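Local coordinates for yeast glycogen phosphorylase (Saccharomyces cerevisiae, PDB 1YGP), which belongs to the carbohydrate phosphorylase family of the GT-B clan and carries a bound pyridoxal-5'-phosphate, at residues Ala115-Lys120 / Leu522-Pro527; Asn514-Arg519 / Phe729-Gly734; Ser528-Ile533 / Glu542-Asp547; Leu537-Glu542 / Met548-Gln553. One frame throughout, in Å; residues are numbered along the deposited sequence.

Interaction 1 (Ala115-Lys120 / Leu522-Pro527)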
loop_
_atom_site.group_PDB
_atom_site.type_symbol
_atom_site.label_atom_id
_atom_site.label_comp_id
_atom_site.label_asym_id
_atom_site.label_seq_id
_atom_site.Cartn_x
_atom_site.Cartn_y
_atom_site.Cartn_z
ATOM N N ALA A 115 -6.397 12.451 19.200
ATOM C CA ALA A 115 -6.256 11.302 20.090
ATOM C C ALA A 115 -5.579 11.699 21.380
ATOM O O ALA A 115 -5.934 11.204 22.447
ATOM C CB ALA A 115 -5.406 10.195 19.514
ATOM N N LEU A 116 -4.631 12.624 21.333
ATOM C CA LEU A 116 -3.960 13.066 22.543
ATOM C C LEU A 116 -4.889 13.798 23.514
ATOM O O LEU A 116 -4.750 13.678 24.746
ATOM C CB LEU A 116 -2.789 13.934 22.100
ATOM C CG LEU A 116 -1.385 13.363 22.221
ATOM C CD1 LEU A 116 -1.316 11.991 21.582
ATOM C CD2 LEU A 116 -0.401 14.317 21.563
ATOM N N ILE A 117 -5.818 14.586 22.965
ATOM C CA ILE A 117 -6.808 15.326 23.742
ATOM C C ILE A 117 -7.880 14.360 24.195
ATOM O O ILE A 117 -8.198 14.369 25.377
ATOM C CB ILE A 117 -7.431 16.468 22.883
ATOM C CG1 ILE A 117 -6.421 17.593 22.838
ATOM C CG2 ILE A 117 -8.756 16.980 23.436
ATOM C CD1 ILE A 117 -6.679 18.473 21.625
ATOM N N ASN A 118 -8.450 13.487 23.372
ATOM C CA ASN A 118 -9.496 12.611 23.839
ATOM C C ASN A 118 -8.828 11.380 24.400
ATOM O O ASN A 118 -8.999 10.268 23.876
ATOM C CB ASN A 118 -10.388 12.211 22.711
ATOM C CG ASN A 118 -11.076 13.384 22.103
ATOM O OD1 ASN A 118 -11.890 14.060 22.729
ATOM N ND2 ASN A 118 -10.717 13.660 20.863
ATOM N N MET A 119 -8.056 11.545 25.478
ATOM C CA MET A 119 -7.322 10.430 26.031
ATOM C C MET A 119 -7.522 10.458 27.523
ATOM O O MET A 119 -7.049 11.386 28.186
ATOM C CB MET A 119 -5.846 10.564 25.699
ATOM C CG MET A 119 -5.129 9.247 25.907
ATOM S SD MET A 119 -3.344 9.452 26.132
ATOM C CE MET A 119 -2.733 9.018 24.541
ATOM N N LYS A 120 -8.242 9.481 28.062
ATOM C CA LYS A 120 -8.445 9.357 29.506
ATOM C C LYS A 120 -7.314 8.550 30.126
ATOM O O LYS A 120 -6.795 7.645 29.473
ATOM C CB LYS A 120 -9.755 8.631 29.824
ATOM N N LEU A 522 -12.439 24.221 19.209
ATOM C CA LEU A 522 -12.003 25.165 20.240
ATOM C C LEU A 522 -10.743 24.679 20.952
ATOM O O LEU A 522 -9.728 25.377 21.011
ATOM C CB LEU A 522 -13.102 25.387 21.283
ATOM C CG LEU A 522 -12.871 26.241 22.544
ATOM C CD1 LEU A 522 -12.447 27.628 22.172
ATOM C CD2 LEU A 522 -14.160 26.389 23.320
ATOM N N LYS A 523 -10.726 23.461 21.479
ATOM C CA LYS A 523 -9.567 23.042 22.257
ATOM C C LYS A 523 -8.391 22.659 21.383
ATOM O O LYS A 523 -7.257 22.981 21.729
ATOM C CB LYS A 523 -9.930 21.869 23.178
ATOM C CG LYS A 523 -8.787 21.584 24.113
ATOM C CD LYS A 523 -9.179 20.540 25.106
ATOM C CE LYS A 523 -7.971 20.199 25.984
ATOM N NZ LYS A 523 -7.332 21.362 26.584
ATOM N N GLN A 524 -8.599 21.988 20.256
ATOM C CA GLN A 524 -7.487 21.652 19.399
ATOM C C GLN A 524 -7.019 22.898 18.671
ATOM O O GLN A 524 -5.863 23.295 18.820
ATOM C CB GLN A 524 -7.903 20.612 18.404
ATOM C CG GLN A 524 -6.710 20.019 17.677
ATOM C CD GLN A 524 -7.010 18.608 17.231
ATOM O OE1 GLN A 524 -6.656 18.167 16.153
ATOM N NE2 GLN A 524 -7.656 17.788 18.046
ATOM N N ALA A 525 -7.922 23.536 17.921
ATOM C CA ALA A 525 -7.581 24.694 17.122
ATOM C C ALA A 525 -7.171 25.919 17.903
ATOM O O ALA A 525 -6.338 26.673 17.404
ATOM C CB ALA A 525 -8.751 25.096 16.235
ATOM N N ASN A 526 -7.695 26.141 19.117
ATOM C CA ASN A 526 -7.372 27.350 19.859
ATOM C C ASN A 526 -7.112 27.096 21.343
ATOM O O ASN A 526 -7.832 27.594 22.221
ATOM C CB ASN A 526 -8.516 28.336 19.685
ATOM C CG ASN A 526 -8.149 29.801 19.921
ATOM O OD1 ASN A 526 -7.112 30.167 20.489
ATOM N ND2 ASN A 526 -9.003 30.724 19.487
ATOM N N PRO A 527 -6.042 26.366 21.702
ATOM C CA PRO A 527 -5.670 26.057 23.076
ATOM C C PRO A 527 -5.540 27.275 23.966
ATOM O O PRO A 527 -6.053 27.275 25.081
ATOM C CB PRO A 527 -4.384 25.314 22.945
ATOM C CG PRO A 527 -3.743 25.882 21.691
ATOM C CD PRO A 527 -4.976 25.921 20.802
#
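I117, at the C-terminal end of helix 111-117, makes a small apolar surface contact with K523 and Q524 near the end of helix 518-524, joining two parts of the chain about 400 residues apart. From segment 115-120 I117 alone makes the contact, and its two branches divide the work. CG2, anti to the backbone N with CG1 at chi1 -77°, lies beside the lysine stem, 4.0 Å from K523 CD. The other branch takes the tip, CD1, to the base of Q524: I117 CD1 is 4.0 Å from Q524 CA and 4.1 Å from Q524 CB. The two side chains cross at a slant, and the contact rests on these aliphatic atoms of the glutamine.

K523 and I117 pass alongside each other in opposite directions. The lysine is extended to CE and then bends at chi4 (52°), which turns its ammonium group out of the apolar patch to a salt bridge with E542. Around the patch, I117 also touches R135 of helix 135-145, and Q524 touches E702 of helix 698-704.

With 153 Å² buried, the contact is modest. Its chemistry is that of methyl and methylene groups in van der Waals contact: the aliphatic part of K523 serves as a nonpolar surface for I117, while its charge is paired with E542 in the loop after helix 527-536.

Interaction 2 (Asn514-Arg519 / Phe729-Gly734)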
loop_
_atom_site.group_PDB
_atom_site.type_symbol
_atom_site.label_atom_id
_atom_site.label_comp_id
_atom_site.label_asym_id
_atom_site.label_seq_id
_atom_site.Cartn_x
_atom_site.Cartn_y
_atom_site.Cartn_z
ATOM N N ASN A 514 -27.527 22.023 12.484
ATOM C CA ASN A 514 -26.168 21.494 12.507
ATOM C C ASN A 514 -25.295 22.101 13.567
ATOM O O ASN A 514 -25.714 23.052 14.226
ATOM C CB ASN A 514 -25.536 21.700 11.155
ATOM C CG ASN A 514 -26.060 20.687 10.146
ATOM O OD1 ASN A 514 -25.764 20.792 8.960
ATOM N ND2 ASN A 514 -26.850 19.659 10.432
ATOM N N GLY A 515 -24.088 21.597 13.755
ATOM C CA GLY A 515 -23.238 22.136 14.797
ATOM C C GLY A 515 -21.853 21.580 14.617
ATOM O O GLY A 515 -21.639 20.811 13.681
ATOM N N ILE A 516 -20.918 21.905 15.490
ATOM C CA ILE A 516 -19.524 21.523 15.367
ATOM C C ILE A 516 -18.944 21.021 16.700
ATOM O O ILE A 516 -19.405 21.424 17.786
ATOM C CB ILE A 516 -18.661 22.737 14.871
ATOM C CG1 ILE A 516 -18.856 23.915 15.786
ATOM C CG2 ILE A 516 -19.038 23.112 13.461
ATOM C CD1 ILE A 516 -17.702 24.855 15.613
ATOM N N THR A 517 -17.921 20.152 16.652
ATOM C CA THR A 517 -17.347 19.687 17.896
ATOM C C THR A 517 -16.436 20.714 18.589
ATOM O O THR A 517 -15.477 21.271 18.020
ATOM C CB THR A 517 -16.579 18.389 17.656
ATOM O OG1 THR A 517 -16.052 18.102 18.943
ATOM C CG2 THR A 517 -15.465 18.440 16.621
ATOM N N PRO A 518 -16.652 20.938 19.882
ATOM C CA PRO A 518 -15.824 21.799 20.698
ATOM C C PRO A 518 -14.403 21.307 20.833
ATOM O O PRO A 518 -13.476 22.118 20.893
ATOM C CB PRO A 518 -16.529 21.858 22.008
ATOM C CG PRO A 518 -17.959 21.664 21.625
ATOM C CD PRO A 518 -17.856 20.567 20.606
ATOM N N ARG A 519 -14.156 20.006 20.860
ATOM C CA ARG A 519 -12.791 19.587 21.096
ATOM C C ARG A 519 -11.892 19.881 19.916
ATOM O O ARG A 519 -10.756 20.295 20.140
ATOM C CB ARG A 519 -12.704 18.110 21.407
ATOM C CG ARG A 519 -13.103 17.736 22.829
ATOM C CD ARG A 519 -14.606 17.800 23.104
ATOM N NE ARG A 519 -15.371 16.768 22.429
ATOM C CZ ARG A 519 -16.711 16.805 22.450
ATOM N NH1 ARG A 519 -17.374 17.779 23.075
ATOM N NH2 ARG A 519 -17.418 15.854 21.835
ATOM N N PHE A 729 -16.101 29.925 13.275
ATOM C CA PHE A 729 -15.587 31.267 13.449
ATOM C C PHE A 729 -16.182 31.870 14.703
ATOM O O PHE A 729 -15.449 32.448 15.521
ATOM C CB PHE A 729 -15.942 32.144 12.286
ATOM C CG PHE A 729 -15.063 31.890 11.081
ATOM C CD1 PHE A 729 -13.733 32.319 11.084
ATOM C CD2 PHE A 729 -15.564 31.219 9.974
ATOM C CE1 PHE A 729 -12.911 32.075 9.991
ATOM C CE2 PHE A 729 -14.731 30.973 8.881
ATOM C CZ PHE A 729 -13.410 31.398 8.889
ATOM N N VAL A 730 -17.485 31.696 14.934
ATOM C CA VAL A 730 -18.104 32.275 16.111
ATOM C C VAL A 730 -17.479 31.703 17.373
ATOM O O VAL A 730 -17.008 32.502 18.195
ATOM C CB VAL A 730 -19.619 32.022 16.049
ATOM C CG1 VAL A 730 -20.303 32.382 17.353
ATOM C CG2 VAL A 730 -20.196 32.916 14.957
ATOM N N MET A 731 -17.323 30.371 17.505
ATOM C CA MET A 731 -16.695 29.716 18.676
ATOM C C MET A 731 -15.282 30.200 19.040
ATOM O O MET A 731 -14.712 29.898 20.089
ATOM C CB MET A 731 -16.657 28.204 18.414
ATOM C CG MET A 731 -16.243 27.262 19.555
ATOM S SD MET A 731 -16.760 25.561 19.194
ATOM C CE MET A 731 -18.514 25.740 19.393
ATOM N N ASN A 732 -14.697 30.973 18.133
ATOM C CA ASN A 732 -13.363 31.456 18.308
ATOM C C ASN A 732 -13.308 32.975 18.366
ATOM O O ASN A 732 -12.236 33.564 18.204
ATOM C CB ASN A 732 -12.526 30.865 17.155
ATOM C CG ASN A 732 -12.082 29.418 17.398
ATOM O OD1 ASN A 732 -11.092 29.153 18.080
ATOM N ND2 ASN A 732 -12.737 28.408 16.855
ATOM N N GLY A 733 -14.446 33.645 18.610
ATOM C CA GLY A 733 -14.500 35.101 18.754
ATOM C C GLY A 733 -14.349 35.894 17.459
ATOM O O GLY A 733 -14.033 37.095 17.483
ATOM N N GLY A 734 -14.589 35.288 16.305
ATOM C CA GLY A 734 -14.470 36.003 15.051
ATOM C C GLY A 734 -15.796 36.663 14.775
ATOM O O GLY A 734 -16.833 36.153 15.243
#
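I516 and M731 meet tip to tip in a buried apolar contact, I516 CD1 lying 3.8 Å from M731 SD. The thioether methyl follows the same branch inward, with M731 CE 4.1 Å from I516 CG1, while the sulfur, M731 SD, also faces the backbone of P518 at 4.2 Å from P518 CA. A bend at chi3 (-71°) folds M731 CE back toward the isoleucine after an otherwise extended chain.

Both segments lie at helix ends. On one side, T517 is the N-cap of helix 518-524, its OG1 accepting a weak bond from R519 N. OG1 is also bonded to D175, which pairs with the guanidinium of R519; D862 is a second salt-bridge partner of that arginine. On the other side a Schellman motif closes helix 724-730, with G733 at positive phi. F729 O accepts from both N732 N and G734 N.

I516 touches T724 and K728, both of the pyridoxal-5'-phosphate pocket, and its side chain is about 6 Å from pyridoxal-5'-phosphate. Helix 842-856 packs on V730 and M731, and helix 165-179 on T517. Segment 514-519 follows strand 509-511, at the edge of the nine-stranded sheet; segment 729-734 leads into strand 735-739 of the six-stranded parallel sheet.

Interaction 3 (Ser528-Ile533 / Glu542-Asp547)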
loop_
_atom_site.group_PDB
_atom_site.type_symbol
_atom_site.label_atom_id
_atom_site.label_comp_id
_atom_site.label_asym_id
_atom_site.label_seq_id
_atom_site.Cartn_x
_atom_site.Cartn_y
_atom_site.Cartn_z
ATOM N N SER A 528 -4.904 28.340 23.475
ATOM C CA SER A 528 -4.643 29.582 24.208
ATOM C C SER A 528 -5.941 30.203 24.712
ATOM O O SER A 528 -5.963 30.738 25.818
ATOM C CB SER A 528 -3.879 30.550 23.273
ATOM O OG SER A 528 -3.816 30.025 21.935
ATOM N N LEU A 529 -7.036 30.114 23.946
ATOM C CA LEU A 529 -8.332 30.548 24.411
ATOM C C LEU A 529 -8.888 29.470 25.328
ATOM O O LEU A 529 -9.451 29.820 26.371
ATOM C CB LEU A 529 -9.301 30.761 23.249
ATOM C CG LEU A 529 -10.770 31.094 23.552
ATOM C CD1 LEU A 529 -10.855 32.327 24.430
ATOM C CD2 LEU A 529 -11.511 31.340 22.264
ATOM N N ALA A 530 -8.748 28.175 25.036
ATOM C CA ALA A 530 -9.273 27.133 25.918
ATOM C C ALA A 530 -8.700 27.210 27.330
ATOM O O ALA A 530 -9.384 26.917 28.318
ATOM C CB ALA A 530 -8.958 25.759 25.375
ATOM N N LYS A 531 -7.442 27.650 27.446
ATOM C CA LYS A 531 -6.802 27.848 28.729
ATOM C C LYS A 531 -7.432 29.094 29.346
ATOM O O LYS A 531 -7.857 28.999 30.498
ATOM C CB LYS A 531 -5.288 28.075 28.580
ATOM N N LEU A 532 -7.604 30.223 28.632
ATOM C CA LEU A 532 -8.175 31.448 29.182
ATOM C C LEU A 532 -9.504 31.209 29.848
ATOM O O LEU A 532 -9.692 31.669 30.973
ATOM C CB LEU A 532 -8.397 32.525 28.108
ATOM C CG LEU A 532 -8.963 33.921 28.473
ATOM C CD1 LEU A 532 -8.181 34.571 29.598
ATOM C CD2 LEU A 532 -8.841 34.828 27.268
ATOM N N ILE A 533 -10.390 30.471 29.170
ATOM C CA ILE A 533 -11.708 30.119 29.685
ATOM C C ILE A 533 -11.553 29.207 30.893
ATOM O O ILE A 533 -12.196 29.452 31.916
ATOM C CB ILE A 533 -12.505 29.443 28.547
ATOM C CG1 ILE A 533 -12.890 30.507 27.566
ATOM C CG2 ILE A 533 -13.762 28.758 29.038
ATOM C CD1 ILE A 533 -13.523 29.929 26.298
ATOM N N GLU A 542 -11.789 21.327 32.124
ATOM C CA GLU A 542 -12.334 21.621 30.813
ATOM C C GLU A 542 -13.762 21.089 30.684
ATOM O O GLU A 542 -14.266 20.850 29.582
ATOM C CB GLU A 542 -11.492 20.992 29.685
ATOM C CG GLU A 542 -9.987 21.182 29.495
ATOM C CD GLU A 542 -9.532 22.572 29.100
ATOM O OE1 GLU A 542 -9.473 22.876 27.916
ATOM O OE2 GLU A 542 -9.219 23.362 29.979
ATOM N N GLU A 543 -14.513 20.975 31.786
ATOM C CA GLU A 543 -15.883 20.476 31.751
ATOM C C GLU A 543 -16.831 21.255 30.840
ATOM O O GLU A 543 -17.823 20.709 30.339
ATOM C CB GLU A 543 -16.474 20.490 33.134
ATOM N N TYR A 544 -16.482 22.526 30.564
ATOM C CA TYR A 544 -17.230 23.394 29.672
ATOM C C TYR A 544 -17.284 22.790 28.266
ATOM O O TYR A 544 -18.215 23.077 27.516
ATOM C CB TYR A 544 -16.577 24.798 29.642
ATOM C CG TYR A 544 -15.199 24.943 29.005
ATOM C CD1 TYR A 544 -14.040 24.698 29.755
ATOM C CD2 TYR A 544 -15.070 25.280 27.649
ATOM C CE1 TYR A 544 -12.773 24.778 29.152
ATOM C CE2 TYR A 544 -13.809 25.357 27.038
ATOM C CZ TYR A 544 -12.669 25.103 27.797
ATOM O OH TYR A 544 -11.427 25.143 27.201
ATOM N N LEU A 545 -16.339 21.917 27.866
ATOM C CA LEU A 545 -16.381 21.294 26.538
ATOM C C LEU A 545 -17.494 20.270 26.470
ATOM O O LEU A 545 -18.076 20.068 25.416
ATOM C CB LEU A 545 -15.037 20.655 26.237
ATOM C CG LEU A 545 -13.922 21.694 26.176
ATOM C CD1 LEU A 545 -12.563 21.051 26.294
ATOM C CD2 LEU A 545 -14.096 22.478 24.882
ATOM N N LEU A 546 -17.818 19.617 27.584
ATOM C CA LEU A 546 -18.986 18.768 27.643
ATOM C C LEU A 546 -20.229 19.622 27.859
ATOM O O LEU A 546 -21.281 19.344 27.268
ATOM C CB LEU A 546 -18.883 17.781 28.779
ATOM C CG LEU A 546 -18.182 16.462 28.560
ATOM C CD1 LEU A 546 -17.651 16.302 27.148
ATOM C CD2 LEU A 546 -17.049 16.413 29.532
ATOM N N ASP A 547 -20.160 20.667 28.691
ATOM C CA ASP A 547 -21.321 21.511 28.891
ATOM C C ASP A 547 -21.090 22.923 28.383
ATOM O O ASP A 547 -20.820 23.842 29.161
ATOM C CB ASP A 547 -21.691 21.547 30.373
ATOM C CG ASP A 547 -22.992 22.297 30.659
ATOM O OD1 ASP A 547 -23.874 22.366 29.789
ATOM O OD2 ASP A 547 -23.108 22.818 31.773
#
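E542 OE1, held in a salt bridge by K523 of helix 518-524, touches helix 527-536 at the methyl of A530, 3.9 Å from A530 CB. The glutamate reaches this place through a chain bent at chi2 (-68°), which brings its carboxylate to the helix. The hydroxyl end of Y544 comes to the same turn of the helix, at A530.

The ring itself lies between aliphatic groups. I533 CG2 sits almost exactly over the middle of one face, 3.8 Å from the centroid of the Y544 ring and 4° off the normal, a clear CH-pi contact. The two side chains cross at about a right angle, and I533 presents this methyl because CG2 stands anti to its backbone N. L545 CG covers the opposite face, offset toward the rim. Y544 CG lies between its own backbone N and carbonyl carbon (chi1 68°), and the ring reaches back across the loop to the helix.

L522 and L551 add further contacts to the tyrosine. E542 has a positive phi, and L545 N bonds to E542 O as the chain turns. An aromatic ring with an aliphatic methyl over its face is ordinary hydrophobic-core packing, here between helix 527-536 and the loop that follows it.

Interaction 4 (Leu537-Glu542 / Met548-Gln553)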
loop_
_atom_site.group_PDB
_atom_site.type_symbol
_atom_site.label_atom_id
_atom_site.label_comp_id
_atom_site.label_asym_id
_atom_site.label_seq_id
_atom_site.Cartn_x
_atom_site.Cartn_y
_atom_site.Cartn_z
ATOM N N LEU A 537 -13.206 31.049 34.123
ATOM C CA LEU A 537 -14.347 30.382 34.672
ATOM C C LEU A 537 -13.942 29.379 35.729
ATOM O O LEU A 537 -14.819 28.743 36.312
ATOM C CB LEU A 537 -15.113 29.734 33.527
ATOM C CG LEU A 537 -16.353 30.479 33.029
ATOM C CD1 LEU A 537 -16.043 31.933 32.696
ATOM C CD2 LEU A 537 -16.873 29.755 31.805
ATOM N N ASN A 538 -12.637 29.230 36.015
ATOM C CA ASN A 538 -12.117 28.335 37.056
ATOM C C ASN A 538 -12.594 26.901 36.873
ATOM O O ASN A 538 -13.152 26.254 37.770
ATOM C CB ASN A 538 -12.545 28.838 38.445
ATOM C CG ASN A 538 -11.791 28.241 39.627
ATOM O OD1 ASN A 538 -11.427 28.986 40.533
ATOM N ND2 ASN A 538 -11.521 26.954 39.812
ATOM N N ASP A 539 -12.351 26.356 35.688
ATOM C CA ASP A 539 -12.770 25.008 35.389
ATOM C C ASP A 539 -11.614 24.145 34.885
ATOM O O ASP A 539 -11.561 23.796 33.708
ATOM C CB ASP A 539 -13.904 25.139 34.382
ATOM C CG ASP A 539 -14.568 23.847 33.949
ATOM O OD1 ASP A 539 -14.370 22.808 34.580
ATOM O OD2 ASP A 539 -15.289 23.894 32.959
ATOM N N PRO A 540 -10.690 23.688 35.724
ATOM C CA PRO A 540 -9.441 23.060 35.310
ATOM C C PRO A 540 -9.629 21.766 34.530
ATOM O O PRO A 540 -8.749 21.320 33.805
ATOM C CB PRO A 540 -8.699 22.852 36.594
ATOM C CG PRO A 540 -9.815 22.484 37.545
ATOM C CD PRO A 540 -10.902 23.487 37.153
ATOM N N THR A 541 -10.785 21.142 34.686
ATOM C CA THR A 541 -11.108 19.909 34.016
ATOM C C THR A 541 -11.725 20.088 32.635
ATOM O O THR A 541 -12.172 19.110 32.032
ATOM C CB THR A 541 -12.035 19.118 34.948
ATOM O OG1 THR A 541 -12.770 20.042 35.777
ATOM C CG2 THR A 541 -11.217 18.125 35.751
ATOM N N GLU A 542 -11.789 21.327 32.124
ATOM C CA GLU A 542 -12.334 21.621 30.813
ATOM C C GLU A 542 -13.762 21.089 30.684
ATOM O O GLU A 542 -14.266 20.850 29.582
ATOM C CB GLU A 542 -11.492 20.992 29.685
ATOM C CG GLU A 542 -9.987 21.182 29.495
ATOM C CD GLU A 542 -9.532 22.572 29.100
ATOM O OE1 GLU A 542 -9.473 22.876 27.916
ATOM O OE2 GLU A 542 -9.219 23.362 29.979
ATOM N N MET A 548 -21.272 23.127 27.075
ATOM C CA MET A 548 -21.049 24.436 26.471
ATOM C C MET A 548 -21.930 25.539 27.054
ATOM O O MET A 548 -21.592 26.723 27.007
ATOM C CB MET A 548 -21.287 24.391 24.964
ATOM C CG MET A 548 -20.228 23.717 24.148
ATOM S SD MET A 548 -18.633 24.443 24.536
ATOM C CE MET A 548 -18.249 25.204 22.994
ATOM N N ALA A 549 -23.062 25.173 27.655
ATOM C CA ALA A 549 -23.956 26.119 28.302
ATOM C C ALA A 549 -23.263 26.985 29.352
ATOM O O ALA A 549 -23.552 28.179 29.465
ATOM C CB ALA A 549 -25.086 25.368 28.976
ATOM N N LYS A 550 -22.278 26.454 30.075
ATOM C CA LYS A 550 -21.566 27.247 31.060
ATOM C C LYS A 550 -20.840 28.455 30.471
ATOM O O LYS A 550 -20.488 29.375 31.217
ATOM C CB LYS A 550 -20.517 26.429 31.784
ATOM C CG LYS A 550 -21.036 25.188 32.496
ATOM C CD LYS A 550 -20.173 24.792 33.693
ATOM C CE LYS A 550 -18.677 24.577 33.406
ATOM N NZ LYS A 550 -17.924 24.457 34.649
ATOM N N LEU A 551 -20.613 28.555 29.157
ATOM C CA LEU A 551 -19.844 29.676 28.647
ATOM C C LEU A 551 -20.534 31.029 28.722
ATOM O O LEU A 551 -19.868 32.068 28.637
ATOM C CB LEU A 551 -19.400 29.361 27.205
ATOM C CG LEU A 551 -17.921 28.939 27.001
ATOM C CD1 LEU A 551 -17.580 27.731 27.828
ATOM C CD2 LEU A 551 -17.694 28.571 25.550
ATOM N N THR A 552 -21.830 31.064 29.026
ATOM C CA THR A 552 -22.544 32.322 29.194
ATOM C C THR A 552 -22.009 33.140 30.378
ATOM O O THR A 552 -22.137 34.367 30.418
ATOM C CB THR A 552 -24.051 32.035 29.365
ATOM O OG1 THR A 552 -24.204 30.868 30.170
ATOM C CG2 THR A 552 -24.726 31.829 28.041
ATOM N N GLN A 553 -21.315 32.503 31.332
ATOM C CA GLN A 553 -20.688 33.186 32.452
ATOM C C GLN A 553 -19.655 34.179 31.950
ATOM O O GLN A 553 -19.415 35.193 32.616
ATOM C CB GLN A 553 -19.999 32.196 33.370
ATOM C CG GLN A 553 -19.468 32.808 34.674
ATOM C CD GLN A 553 -18.649 31.856 35.551
ATOM O OE1 GLN A 553 -18.967 30.673 35.699
ATOM N NE2 GLN A 553 -17.568 32.315 36.179
#
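A Schellman motif at the end of helix 527-536, with N538 at positive phi, places L537 and D539 against the 3-10 segment 548-553, where Q553 and K550 meet them. A type I turn from D539 to E542 reverses the chain, and the contact closes the short loop between the two segments.

L537 offers aliphatic surface to the extended glutamine and to the 3-10 backbone. It and Q553 slide past each other in opposite directions: L537 CG lies 3.7 Å from Q553 CD, and L537 CD1 is 3.8 Å from Q553 NE2. Q553 is extended, its CG anti to the backbone N (chi1 -172°), which lays its length along the leucine; its amide NE2 is hydrogen-bonded to Y557. The second methyl, L537 CD2, turns to the 3-10 backbone, 3.7 Å from K550 O.

The charged pair is a salt bridge in which K550 NZ approaches D539 OD2 at 3.2 Å, a weak hydrogen bond between side chains that meet at a slant. K550 bends at chi3 (-55°) on its way to the carboxylate. D539 has more partners: OD1 takes a weak bond from E543 N and a weak one from T541 OG1, while OD2 also receives Y544 N, again weakly. On the 3-10 segment itself, T552 OG1 donates to A549 O at 2.9 Å.

The buried carboxylate of D539 thus gathers two backbone N-H groups, a hydroxyl and an ammonium, each bond weak but all complementary to negative charge. This would probably favour its ionised form.

In the fold
All four contacts cluster around helices 518-524 and 527-536, which follow each other in the chain. Interactions 1 and 2 both use helix 518-524, at opposite ends, with centres about 14 Å apart. Interactions 3 and 4 share E542 and have centres about 6 Å apart; both are nested inside the long loop that interaction 2 closes. Interaction 1 closes before either opens, its centre about 10 Å from that of interaction 3. Along the chain, interactions 1 and 2 alternate, as do 3 and 4. Together they connect the chain near pyridoxal-5'-phosphate, through interaction 2, with interaction 4, whose centre lies about 27 Å from that of the chain.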